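Local coordinates for Rab5 protein, putative (Plasmodium falciparum, PDB 3CLV) that is a putative Rab5 protein of the Ras-like small G-protein family, with guanosine-5'-diphosphate bound in its pocket, at residues L152-I157 against L178-T183. Sequence-based numbering, arbitrary orientation.
Sequences LVANKI and LLFIQT. With GDP (guanosine-5'-diphosphate), chain D.
Thr183 carries OG1 between its backbone N and carbonyl carbon (chi1 65°), while Asn155 sets CG anti to its own N (chi1 -166°); the two side chains meet at about a right angle, and the threonine hydroxyl donates to OD1 of Asn155 at 2.9 Å from OG1. That amide suits its place because it can serve several partners at once: OD1 also accepts from the backbone N of Ala185, and ND2 donates to the carbonyl of Val18, in what is probably the P-loop, and lies 3.3 Å from N7 of GDP. Residues 152-155 and 179-183 are parallel neighbours in the Ras-like sheet, joined by a right-handed beta-alpha-beta crossover through helix 166-175, with 179-183 at the edge. Four backbone hydrogen bonds knit them, among them Ala154 N to Ile181 O at 2.9 Å. On the face toward that helix, the small Ala154 lets the Phe180 ring settle against it, CB 4.0 Å from CE1, and Leu152 CD2 approaches CD1 of the same ring at 4.1 Å. On the other face, branched Val153 and Ile181 lie side by side, with Ile181 reaching helix 191-206. Past the strand, Ile157 N donates almost straight (173°) to Thr183 O, while the extended aliphatic chain of Lys156 lies flat over one face of the guanine, CG 3.5 Å from C6, and its charged tip NZ donates to O4' of GDP and the carbonyl of Ser17.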
# COMPACT_ATOMS: atom_id res chain seq x y z
N LEU A 152 5.71 18.34 -7.87
CA LEU A 152 7.16 18.38 -7.93
C LEU A 152 7.58 19.43 -6.91
O LEU A 152 7.08 20.56 -6.93
CB LEU A 152 7.64 18.72 -9.34
CG LEU A 152 9.14 18.90 -9.56
CD1 LEU A 152 9.86 17.55 -9.37
CD2 LEU A 152 9.39 19.45 -10.97
N VAL A 153 8.48 19.04 -6.00
CA VAL A 153 8.84 19.93 -4.89
C VAL A 153 10.31 20.32 -4.99
O VAL A 153 11.20 19.45 -5.01
CB VAL A 153 8.54 19.31 -3.48
CG1 VAL A 153 9.08 20.20 -2.32
CG2 VAL A 153 7.05 19.04 -3.30
N ALA A 154 10.55 21.63 -5.09
CA ALA A 154 11.90 22.18 -5.09
C ALA A 154 12.26 22.55 -3.66
O ALA A 154 11.91 23.64 -3.18
CB ALA A 154 11.98 23.41 -6.01
N ASN A 155 12.91 21.63 -2.95
CA ASN A 155 13.26 21.86 -1.56
C ASN A 155 14.64 22.54 -1.38
O ASN A 155 15.50 22.48 -2.27
CB ASN A 155 13.16 20.56 -0.74
CG ASN A 155 13.18 20.80 0.77
OD1 ASN A 155 12.45 21.64 1.30
ND2 ASN A 155 13.98 20.00 1.48
N LYS A 156 14.83 23.16 -0.21
CA LYS A 156 16.10 23.81 0.21
C LYS A 156 16.32 25.19 -0.40
O LYS A 156 17.47 25.63 -0.55
CB LYS A 156 17.31 22.90 -0.02
CG LYS A 156 17.14 21.48 0.57
CD LYS A 156 18.52 20.92 0.89
CE LYS A 156 18.49 19.40 1.05
NZ LYS A 156 19.81 18.86 1.51
N ILE A 157 15.23 25.87 -0.74
CA ILE A 157 15.32 27.20 -1.36
C ILE A 157 15.99 28.23 -0.45
O ILE A 157 16.46 29.27 -0.93
CB ILE A 157 13.95 27.73 -1.86
CG1 ILE A 157 12.99 27.95 -0.68
CG2 ILE A 157 13.41 26.81 -2.97
CD1 ILE A 157 11.71 28.65 -1.02
N LEU A 178 2.19 18.91 -14.00
CA LEU A 178 2.45 18.65 -12.59
C LEU A 178 2.11 19.91 -11.82
O LEU A 178 2.25 21.03 -12.37
CB LEU A 178 3.94 18.33 -12.37
CG LEU A 178 4.65 17.38 -13.33
CD1 LEU A 178 6.12 17.26 -12.96
CD2 LEU A 178 3.99 16.01 -13.33
N LEU A 179 1.68 19.74 -10.58
CA LEU A 179 1.77 20.79 -9.58
C LEU A 179 3.25 21.04 -9.26
O LEU A 179 4.11 20.16 -9.41
CB LEU A 179 1.00 20.40 -8.30
CG LEU A 179 -0.51 20.14 -8.46
CD1 LEU A 179 -1.11 19.67 -7.14
CD2 LEU A 179 -1.21 21.42 -8.93
N PHE A 180 3.55 22.28 -8.90
CA PHE A 180 4.93 22.67 -8.55
C PHE A 180 4.94 23.62 -7.34
O PHE A 180 4.12 24.51 -7.23
CB PHE A 180 5.65 23.28 -9.77
CG PHE A 180 7.02 23.83 -9.45
CD1 PHE A 180 8.12 22.98 -9.36
CD2 PHE A 180 7.21 25.20 -9.26
CE1 PHE A 180 9.40 23.48 -9.06
CE2 PHE A 180 8.49 25.72 -8.95
CZ PHE A 180 9.58 24.86 -8.86
N ILE A 181 5.90 23.41 -6.43
CA ILE A 181 6.04 24.29 -5.28
C ILE A 181 7.52 24.37 -4.85
O ILE A 181 8.28 23.41 -5.03
CB ILE A 181 5.07 23.89 -4.13
CG1 ILE A 181 5.03 24.96 -3.02
CG2 ILE A 181 5.39 22.46 -3.60
CD1 ILE A 181 3.77 24.95 -2.21
N GLN A 182 7.94 25.53 -4.37
CA GLN A 182 9.29 25.72 -3.85
C GLN A 182 9.19 25.77 -2.34
O GLN A 182 8.36 26.50 -1.81
CB GLN A 182 9.89 27.02 -4.37
CG GLN A 182 10.23 27.01 -5.84
CD GLN A 182 10.88 28.31 -6.26
OE1 GLN A 182 12.00 28.60 -5.84
NE2 GLN A 182 10.18 29.11 -7.06
N THR A 183 10.03 24.99 -1.66
CA THR A 183 9.91 24.84 -0.21
C THR A 183 11.25 24.94 0.54
O THR A 183 12.33 24.77 -0.04
CB THR A 183 9.23 23.48 0.20
OG1 THR A 183 10.07 22.39 -0.20
CG2 THR A 183 7.85 23.32 -0.42
PB GDP D . 15.95 12.62 2.92
O1B GDP D . 14.92 12.09 3.87
O2B GDP D . 17.07 11.62 2.73
O3B GDP D . 15.39 12.97 1.57
O3A GDP D . 16.59 14.00 3.48
PA GDP D . 16.71 14.44 5.04
O1A GDP D . 17.41 13.36 5.84
O2A GDP D . 15.41 14.91 5.62
O5' GDP D . 17.70 15.69 4.92
C5' GDP D . 19.04 15.56 4.43
C4' GDP D . 19.85 16.76 4.94
O4' GDP D . 19.38 17.97 4.33
C3' GDP D . 19.79 16.99 6.44
O3' GDP D . 21.10 17.46 6.80
C2' GDP D . 18.79 18.13 6.63
O2' GDP D . 19.01 18.94 7.79
C1' GDP D . 19.03 18.92 5.35
N9 GDP D . 17.82 19.60 4.89
C8 GDP D . 16.61 19.04 4.67
N7 GDP D . 15.73 19.97 4.24
C5 GDP D . 16.39 21.14 4.16
C6 GDP D . 16.06 22.53 3.77
O6 GDP D . 14.90 22.82 3.39
N1 GDP D . 17.05 23.46 3.84
C2 GDP D . 18.32 23.18 4.23
N2 GDP D . 19.24 24.17 4.26
N3 GDP D . 18.70 21.92 4.63
C4 GDP D . 17.78 20.89 4.60